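PDB 3DBO: ribonuclease VapC5 from Mycobacterium tuberculosis, which is the probable toxin of a type II toxin-antitoxin system, a magnesium-binding PIN-domain ribonuclease whose limited activity is seen in complex with the antitoxin VapB5. Local coordinates for residues T50-L58 with R112-V121; P128-A137 with A142-V150. All blocks are in the same frame, centred on the assembly; numbering follows the deposited sequence.

Contact 1 of 2, residues T50-L58 with R112-V121; sequences TTVVTLAEL and RINDLWIAAV. With NA (sodium ion), chain C.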
loop_
_atom_site.group_PDB
_atom_site.type_symbol
_atom_site.label_atom_id
_atom_site.label_comp_id
_atom_site.label_asym_id
_atom_site.label_seq_id
_atom_site.Cartn_x
_atom_site.Cartn_y
_atom_site.Cartn_z
ATOM N N THR B 50 3.554 -4.241 5.239
ATOM C CA THR B 50 3.088 -3.037 4.577
ATOM C C THR B 50 4.093 -1.917 4.899
ATOM O O THR B 50 5.218 -2.202 5.364
ATOM C CB THR B 50 1.619 -2.709 4.944
ATOM O OG1 THR B 50 1.131 -1.656 4.108
ATOM C CG2 THR B 50 1.457 -2.346 6.455
ATOM N N THR B 51 3.713 -0.667 4.631
ATOM C CA THR B 51 4.631 0.421 4.930
ATOM C C THR B 51 3.957 1.439 5.837
ATOM O O THR B 51 2.741 1.400 6.070
ATOM C CB THR B 51 5.122 1.167 3.642
ATOM O OG1 THR B 51 4.055 1.989 3.151
ATOM C CG2 THR B 51 5.589 0.181 2.515
ATOM N N VAL B 52 4.760 2.385 6.309
ATOM C CA VAL B 52 4.262 3.473 7.146
ATOM C C VAL B 52 3.283 4.366 6.404
ATOM O O VAL B 52 2.447 5.021 7.039
ATOM C CB VAL B 52 5.451 4.331 7.697
ATOM C CG1 VAL B 52 6.193 3.533 8.779
ATOM C CG2 VAL B 52 6.407 4.770 6.570
ATOM N N VAL B 53 3.387 4.404 5.073
ATOM C CA VAL B 53 2.471 5.234 4.275
ATOM C C VAL B 53 1.046 4.688 4.439
ATOM O O VAL B 53 0.093 5.458 4.583
ATOM C CB VAL B 53 2.884 5.269 2.782
ATOM C CG1 VAL B 53 1.878 6.017 1.955
ATOM C CG2 VAL B 53 4.326 5.900 2.662
ATOM N N THR B 54 0.907 3.363 4.365
ATOM C CA THR B 54 -0.409 2.732 4.538
ATOM C C THR B 54 -0.891 2.887 5.972
ATOM O O THR B 54 -2.077 3.154 6.183
ATOM C CB THR B 54 -0.398 1.256 4.109
ATOM O OG1 THR B 54 -0.199 1.200 2.691
ATOM C CG2 THR B 54 -1.732 0.549 4.470
ATOM N N LEU B 55 0.002 2.750 6.950
ATOM C CA LEU B 55 -0.373 3.026 8.363
ATOM C C LEU B 55 -1.004 4.435 8.457
ATOM O O LEU B 55 -2.074 4.620 9.034
ATOM C CB LEU B 55 0.852 2.893 9.300
ATOM C CG LEU B 55 0.595 3.150 10.790
ATOM C CD1 LEU B 55 -0.514 2.286 11.340
ATOM C CD2 LEU B 55 1.889 3.019 11.655
ATOM N N ALA B 56 -0.339 5.419 7.854
ATOM C CA ALA B 56 -0.832 6.796 7.840
ATOM C C ALA B 56 -2.190 6.934 7.148
ATOM O O ALA B 56 -3.096 7.608 7.634
ATOM C CB ALA B 56 0.194 7.699 7.139
ATOM N N GLU B 57 -2.316 6.297 5.989
ATOM C CA GLU B 57 -3.520 6.429 5.193
ATOM C C GLU B 57 -4.742 5.772 5.842
ATOM O O GLU B 57 -5.827 6.350 5.838
ATOM C CB GLU B 57 -3.260 5.920 3.777
ATOM C CG GLU B 57 -2.395 6.936 3.016
ATOM C CD GLU B 57 -2.142 6.572 1.562
ATOM O OE1 GLU B 57 -2.261 5.378 1.201
ATOM O OE2 GLU B 57 -1.808 7.494 0.771
ATOM N N LEU B 58 -4.537 4.597 6.426
ATOM C CA LEU B 58 -5.610 3.911 7.184
ATOM C C LEU B 58 -6.009 4.726 8.422
ATOM O O LEU B 58 -7.187 4.813 8.762
ATOM C CB LEU B 58 -5.189 2.485 7.556
ATOM C CG LEU B 58 -4.948 1.535 6.364
ATOM C CD1 LEU B 58 -4.518 0.192 6.908
ATOM C CD2 LEU B 58 -6.220 1.436 5.504
ATOM N N ARG B 112 0.701 8.904 -7.843
ATOM C CA ARG B 112 0.381 9.623 -6.568
ATOM C C ARG B 112 1.673 9.664 -5.766
ATOM O O ARG B 112 2.376 8.648 -5.689
ATOM C CB ARG B 112 -0.578 8.798 -5.668
ATOM C CG ARG B 112 -2.101 8.753 -5.926
ATOM C CD ARG B 112 -2.847 8.441 -4.577
ATOM N NE ARG B 112 -2.305 7.297 -3.812
ATOM C CZ ARG B 112 -2.247 7.222 -2.478
ATOM N NH1 ARG B 112 -2.668 8.233 -1.726
ATOM N NH2 ARG B 112 -1.741 6.146 -1.881
ATOM N N ILE B 113 1.998 10.796 -5.142
ATOM C CA ILE B 113 3.284 10.867 -4.431
ATOM C C ILE B 113 3.398 9.825 -3.302
ATOM O O ILE B 113 4.465 9.243 -3.102
ATOM C CB ILE B 113 3.651 12.306 -3.959
ATOM C CG1 ILE B 113 5.135 12.380 -3.583
ATOM C CG2 ILE B 113 2.794 12.738 -2.786
ATOM C CD1 ILE B 113 5.691 13.800 -3.474
ATOM N N ASN B 114 2.300 9.566 -2.593
ATOM C CA ASN B 114 2.329 8.597 -1.513
ATOM C C ASN B 114 2.500 7.179 -2.062
ATOM O O ASN B 114 3.183 6.376 -1.453
ATOM C CB ASN B 114 1.101 8.701 -0.624
ATOM C CG ASN B 114 1.299 9.664 0.540
ATOM O OD1 ASN B 114 2.334 10.336 0.649
ATOM N ND2 ASN B 114 0.302 9.721 1.430
ATOM N N ASP B 115 1.921 6.901 -3.231
ATOM C CA ASP B 115 2.204 5.622 -3.912
ATOM C C ASP B 115 3.659 5.499 -4.344
ATOM O O ASP B 115 4.239 4.416 -4.257
ATOM C CB ASP B 115 1.262 5.374 -5.106
ATOM C CG ASP B 115 -0.103 4.832 -4.661
ATOM O OD1 ASP B 115 -0.248 4.437 -3.472
ATOM O OD2 ASP B 115 -1.030 4.798 -5.491
ATOM N N LEU B 116 4.274 6.611 -4.740
ATOM C CA LEU B 116 5.708 6.564 -5.099
ATOM C C LEU B 116 6.587 6.228 -3.895
ATOM O O LEU B 116 7.546 5.454 -4.020
ATOM C CB LEU B 116 6.167 7.868 -5.767
ATOM C CG LEU B 116 7.558 7.812 -6.430
ATOM C CD1 LEU B 116 7.655 6.710 -7.540
ATOM C CD2 LEU B 116 7.861 9.219 -6.997
ATOM N N TRP B 117 6.260 6.792 -2.727
ATOM C CA TRP B 117 6.919 6.403 -1.469
ATOM C C TRP B 117 6.769 4.903 -1.172
ATOM O O TRP B 117 7.721 4.242 -0.800
ATOM C CB TRP B 117 6.420 7.264 -0.283
ATOM C CG TRP B 117 6.973 8.686 -0.292
ATOM C CD1 TRP B 117 6.284 9.854 -0.450
ATOM C CD2 TRP B 117 8.341 9.047 -0.095
ATOM N NE1 TRP B 117 7.161 10.947 -0.365
ATOM C CE2 TRP B 117 8.427 10.462 -0.161
ATOM C CE3 TRP B 117 9.514 8.302 0.109
ATOM C CZ2 TRP B 117 9.651 11.154 -0.023
ATOM C CZ3 TRP B 117 10.744 8.998 0.243
ATOM C CH2 TRP B 117 10.783 10.406 0.194
ATOM N N ILE B 118 5.570 4.367 -1.351
ATOM C CA ILE B 118 5.361 2.929 -1.188
ATOM C C ILE B 118 6.256 2.116 -2.130
ATOM O O ILE B 118 6.968 1.210 -1.676
ATOM C CB ILE B 118 3.882 2.554 -1.354
ATOM C CG1 ILE B 118 3.074 3.142 -0.181
ATOM C CG2 ILE B 118 3.711 1.014 -1.347
ATOM C CD1 ILE B 118 1.539 3.108 -0.439
ATOM N N ALA B 119 6.231 2.464 -3.418
ATOM C CA ALA B 119 7.039 1.791 -4.432
ATOM C C ALA B 119 8.529 1.931 -4.116
ATOM O O ALA B 119 9.286 0.970 -4.273
ATOM C CB ALA B 119 6.737 2.357 -5.803
ATOM N N ALA B 120 8.941 3.113 -3.633
ATOM C CA ALA B 120 10.347 3.327 -3.253
ATOM C C ALA B 120 10.777 2.407 -2.114
ATOM O O ALA B 120 11.855 1.809 -2.149
ATOM C CB ALA B 120 10.608 4.826 -2.907
ATOM N N VAL B 121 9.937 2.293 -1.094
ATOM C CA VAL B 121 10.219 1.400 0.018
ATOM C C VAL B 121 10.355 -0.060 -0.464
ATOM O O VAL B 121 11.359 -0.745 -0.165
ATOM C CB VAL B 121 9.117 1.529 1.123
ATOM C CG1 VAL B 121 9.191 0.368 2.155
ATOM C CG2 VAL B 121 9.231 2.914 1.829
HETATM NA NA NA C . 2.184 0.477 1.956
#
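The acidic side of the PIN domain is bordered by two helices, 52-58 and 113-121, joined by the salt bridge of Glu57 and Arg112. The helix segments run at 145° to each other, roughly antiparallel, 9.8 Å apart at their closest. Arg112 meets the Glu57 carboxylate end-on, NH1 2.7 Å and NH2 3.0 Å from OE2, the latter on its syn side. Arg112 NH1 also hydrogen-bonds to the backbone of another protein chain. Asn114 ND2 is a third donor to Glu57 OE2, at 3.1 Å, and comes from above the carboxylate plane. Arg112 NH2 also reaches Asp115 OD1, at 2.8 Å, so the guanidinium links two carboxylates. Asp115 is a predicted magnesium ligand, and Arg112 may help to orient it. Toward the start of helix 52-58 the packing is mostly apolar. Val53 CB lies 3.7 Å from Ile118 CG1. Val53 CG1, anti to the backbone N (chi1 175°), reaches over to the carbonyl O of Asn114. Thr51 CG2 packs on Val121 CG1. Thr51 OG1 and Thr54 OG1 both bind a sodium ion beside Ile118, and Leu25 O completes the protein ligands. Glu57 OE1 and Thr54 OG1 hydrogen-bond to Thr27. Thr51 ends strand 47-51 and sits at the N-cap of helix 52-64, its OG1 accepting a weak bond from Val53 N. Leu116 of helix 113-124 packs on helix 91-107. Leu58, on helix 52-64, touches helix 68-79.

Contact 2 of 2, residues P128-A137 with A142-V150; sequences PVITQDDDFA and AASVEIIRV. With NA (sodium ion), chain D.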
loop_
_atom_site.group_PDB
_atom_site.type_symbol
_atom_site.label_atom_id
_atom_site.label_comp_id
_atom_site.label_asym_id
_atom_site.label_seq_id
_atom_site.Cartn_x
_atom_site.Cartn_y
_atom_site.Cartn_z
ATOM N N PRO B 128 8.283 -6.914 -4.255
ATOM C CA PRO B 128 7.217 -6.427 -5.093
ATOM C C PRO B 128 6.162 -5.654 -4.304
ATOM O O PRO B 128 5.948 -5.928 -3.118
ATOM C CB PRO B 128 6.601 -7.725 -5.653
ATOM C CG PRO B 128 6.841 -8.728 -4.627
ATOM C CD PRO B 128 8.162 -8.364 -3.985
ATOM N N VAL B 129 5.503 -4.715 -4.970
ATOM C CA VAL B 129 4.325 -4.048 -4.441
ATOM C C VAL B 129 3.073 -4.862 -4.816
ATOM O O VAL B 129 2.871 -5.193 -5.991
ATOM C CB VAL B 129 4.160 -2.620 -5.028
ATOM C CG1 VAL B 129 2.849 -2.007 -4.523
ATOM C CG2 VAL B 129 5.356 -1.715 -4.661
ATOM N N ILE B 130 2.250 -5.174 -3.813
ATOM C CA ILE B 130 0.985 -5.881 -4.014
ATOM C C ILE B 130 -0.102 -4.829 -3.982
ATOM O O ILE B 130 -0.263 -4.129 -2.965
ATOM C CB ILE B 130 0.779 -6.975 -2.923
ATOM C CG1 ILE B 130 2.083 -7.739 -2.663
ATOM C CG2 ILE B 130 -0.340 -7.944 -3.302
ATOM C CD1 ILE B 130 2.716 -8.364 -3.898
ATOM N N THR B 131 -0.845 -4.698 -5.083
ATOM C CA THR B 131 -1.845 -3.646 -5.203
ATOM C C THR B 131 -3.152 -4.143 -5.810
ATOM O O THR B 131 -3.157 -5.024 -6.675
ATOM C CB THR B 131 -1.301 -2.363 -5.957
ATOM O OG1 THR B 131 -2.263 -1.303 -5.903
ATOM C CG2 THR B 131 -0.959 -2.638 -7.418
ATOM N N GLN B 132 -4.250 -3.558 -5.359
ATOM C CA GLN B 132 -5.545 -3.863 -5.925
ATOM C C GLN B 132 -5.906 -2.831 -6.989
ATOM O O GLN B 132 -6.771 -3.090 -7.817
ATOM C CB GLN B 132 -6.624 -3.942 -4.822
ATOM C CG GLN B 132 -7.957 -4.392 -5.338
ATOM C CD GLN B 132 -9.065 -4.407 -4.306
ATOM O OE1 GLN B 132 -10.102 -5.012 -4.548
ATOM N NE2 GLN B 132 -8.864 -3.753 -3.152
ATOM N N ASP B 133 -5.245 -1.671 -6.964
ATOM C CA ASP B 133 -5.623 -0.540 -7.817
ATOM C C ASP B 133 -4.615 -0.336 -8.960
ATOM O O ASP B 133 -3.688 -1.123 -9.087
ATOM C CB ASP B 133 -5.809 0.742 -6.992
ATOM C CG ASP B 133 -7.075 0.719 -6.128
ATOM O OD1 ASP B 133 -7.749 -0.336 -6.049
ATOM O OD2 ASP B 133 -7.399 1.765 -5.513
ATOM N N ASP B 134 -4.785 0.712 -9.768
ATOM C CA ASP B 134 -4.031 0.843 -11.030
ATOM C C ASP B 134 -2.917 1.891 -11.087
ATOM O O ASP B 134 -2.468 2.255 -12.176
ATOM C CB ASP B 134 -4.994 1.024 -12.228
ATOM C CG ASP B 134 -5.734 2.369 -12.225
ATOM O OD1 ASP B 134 -5.577 3.191 -11.279
ATOM O OD2 ASP B 134 -6.496 2.605 -13.199
ATOM N N ASP B 135 -2.457 2.364 -9.930
ATOM C CA ASP B 135 -1.560 3.518 -9.886
ATOM C C ASP B 135 -0.096 3.211 -10.184
ATOM O O ASP B 135 0.651 4.082 -10.633
ATOM C CB ASP B 135 -1.650 4.232 -8.534
ATOM C CG ASP B 135 -1.006 5.629 -8.555
ATOM O OD1 ASP B 135 -0.937 6.269 -9.633
ATOM O OD2 ASP B 135 -0.582 6.103 -7.482
ATOM N N PHE B 136 0.325 1.996 -9.903
ATOM C CA PHE B 136 1.752 1.690 -9.935
ATOM C C PHE B 136 2.193 1.311 -11.337
ATOM O O PHE B 136 3.382 1.169 -11.612
ATOM C CB PHE B 136 2.043 0.577 -8.950
ATOM C CG PHE B 136 1.880 0.981 -7.518
ATOM C CD1 PHE B 136 2.955 1.513 -6.813
ATOM C CD2 PHE B 136 0.657 0.848 -6.870
ATOM C CE1 PHE B 136 2.813 1.880 -5.488
ATOM C CE2 PHE B 136 0.506 1.237 -5.543
ATOM C CZ PHE B 136 1.594 1.740 -4.843
ATOM N N ALA B 137 1.207 1.170 -12.225
ATOM C CA ALA B 137 1.404 0.803 -13.631
ATOM C C ALA B 137 2.443 1.631 -14.342
ATOM O O ALA B 137 3.225 1.102 -15.132
ATOM C CB ALA B 137 0.081 0.884 -14.382
ATOM N N ALA B 142 10.862 -0.231 -14.464
ATOM C CA ALA B 142 11.921 0.482 -13.725
ATOM C C ALA B 142 12.748 -0.502 -12.896
ATOM O O ALA B 142 12.234 -1.491 -12.409
ATOM C CB ALA B 142 11.317 1.588 -12.865
ATOM N N ALA B 143 14.056 -0.283 -12.754
ATOM C CA ALA B 143 14.833 -1.240 -11.977
ATOM C C ALA B 143 14.329 -1.364 -10.535
ATOM O O ALA B 143 13.884 -0.389 -9.903
ATOM C CB ALA B 143 16.358 -0.953 -12.033
ATOM N N SER B 144 14.385 -2.602 -10.066
ATOM C CA SER B 144 13.905 -3.032 -8.774
ATOM C C SER B 144 12.386 -2.958 -8.597
ATOM O O SER B 144 11.906 -3.380 -7.560
ATOM C CB SER B 144 14.649 -2.306 -7.637
ATOM O OG SER B 144 16.045 -2.499 -7.828
ATOM N N VAL B 145 11.646 -2.458 -9.599
ATOM C CA VAL B 145 10.160 -2.361 -9.495
ATOM C C VAL B 145 9.490 -3.652 -9.993
ATOM O O VAL B 145 9.750 -4.091 -11.112
ATOM C CB VAL B 145 9.590 -1.105 -10.225
ATOM C CG1 VAL B 145 8.031 -1.119 -10.268
ATOM C CG2 VAL B 145 10.104 0.192 -9.509
ATOM N N GLU B 146 8.667 -4.276 -9.149
ATOM C CA GLU B 146 7.771 -5.355 -9.620
ATOM C C GLU B 146 6.402 -5.075 -9.004
ATOM O O GLU B 146 6.298 -4.876 -7.794
ATOM C CB GLU B 146 8.348 -6.706 -9.119
ATOM C CG GLU B 146 7.504 -7.995 -9.291
ATOM C CD GLU B 146 8.091 -9.216 -8.532
ATOM O OE1 GLU B 146 9.219 -9.140 -8.010
ATOM O OE2 GLU B 146 7.419 -10.266 -8.449
ATOM N N ILE B 147 5.377 -4.983 -9.847
ATOM C CA ILE B 147 4.016 -4.689 -9.410
ATOM C C ILE B 147 3.172 -5.975 -9.576
ATOM O O ILE B 147 3.226 -6.592 -10.618
ATOM C CB ILE B 147 3.390 -3.573 -10.273
ATOM C CG1 ILE B 147 4.282 -2.304 -10.217
ATOM C CG2 ILE B 147 1.961 -3.220 -9.817
ATOM C CD1 ILE B 147 4.562 -1.816 -8.739
ATOM N N ILE B 148 2.420 -6.347 -8.543
ATOM C CA ILE B 148 1.534 -7.524 -8.586
ATOM C C ILE B 148 0.111 -7.050 -8.337
ATOM O O ILE B 148 -0.209 -6.570 -7.255
ATOM C CB ILE B 148 1.981 -8.585 -7.555
ATOM C CG1 ILE B 148 3.411 -9.040 -7.852
ATOM C CG2 ILE B 148 1.015 -9.807 -7.545
ATOM C CD1 ILE B 148 4.060 -9.878 -6.736
ATOM N N ARG B 149 -0.733 -7.134 -9.366
ATOM C CA ARG B 149 -2.093 -6.631 -9.273
ATOM C C ARG B 149 -3.031 -7.729 -8.781
ATOM O O ARG B 149 -3.150 -8.775 -9.425
ATOM C CB ARG B 149 -2.579 -6.102 -10.609
ATOM C CG ARG B 149 -1.650 -5.092 -11.155
ATOM C CD ARG B 149 -2.309 -4.039 -11.952
ATOM N NE ARG B 149 -1.247 -3.151 -12.408
ATOM C CZ ARG B 149 -0.933 -1.993 -11.851
ATOM N NH1 ARG B 149 -1.608 -1.488 -10.812
ATOM N NH2 ARG B 149 0.051 -1.319 -12.368
ATOM N N VAL B 150 -3.696 -7.486 -7.655
ATOM C CA VAL B 150 -4.592 -8.476 -7.046
ATOM C C VAL B 150 -6.020 -7.956 -6.981
ATOM O O VAL B 150 -6.882 -8.613 -6.435
ATOM C CB VAL B 150 -4.129 -8.867 -5.632
ATOM C CG1 VAL B 150 -2.781 -9.600 -5.692
ATOM C CG2 VAL B 150 -4.063 -7.613 -4.741
ATOM O OXT VAL B 150 -6.363 -6.893 -7.494
HETATM NA NA NA D . 9.298 -3.444 -6.412
HETATM O O HOH W 1 8.396 -0.862 -6.353
#
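Val129 and Ile147 lie side by side where strand 129-131 pairs in parallel with edge strand 147-149. This is the tight part. Val129 N binds Glu146 O at 2.9 Å, and Ile148 N returns to Val129 O at 2.8 Å. Thr131 N then binds Ile148 O at 2.9 Å, nearly straight (172°), and Val150 N binds Thr131 O at 2.7 Å. On the face with Val129, Ile147 CD1 lies 3.5 Å from Phe136 CB, and Val129 CG1 sits over the centre of the Phe136 ring. The other face carries Ile148, whose CD1 is 3.5 Å from Pro128 CB. The outer side is looser. Glu146 is exposed, and its chain lies alongside the Pro128 ring. Arg149 folds back over Ile147 CG2 toward the 133-137 loop, but it has two conformers and its bond to Asp133 O is weak. At the start of the pairing, near Pro128, a sodium ion is bound by Ser144 O, Leu127 O and a water. Thr131 OG1, anti to the backbone N (chi1 -173°), accepts from Asp133 N in an ST turn. The same oxygen hydrogen-bonds to OD2 of Asp26, a predicted magnesium ligand. The pairing therefore probably holds Thr131 in place beside the predicted magnesium site.

How the contacts relate
Contacts 1 and 2 follow one another along the chain, since helix 113-124 leads into strand 129-131. Their centres are 12 Å apart, and they meet at the predicted magnesium site. Arg112 N of contact 1 lies 3.1 Å from Asp135 OD2 of contact 2, a probable hydrogen bond. Asp115 OD2 and Asp135 OD2 are modelled 2.4 Å apart, too short to interpret with confidence. At their nearest atoms, the Asp26 side chain is about 4 Å from that of Ile118 in contact 1 and about 3 Å from that of Thr131 in contact 2. Apolar packing extends the junction: Ala119 CA is 3.9 Å from Val129 CG2. Helix 113-124 thus packs on helix 52-64 and, in contact 2, on Phe136.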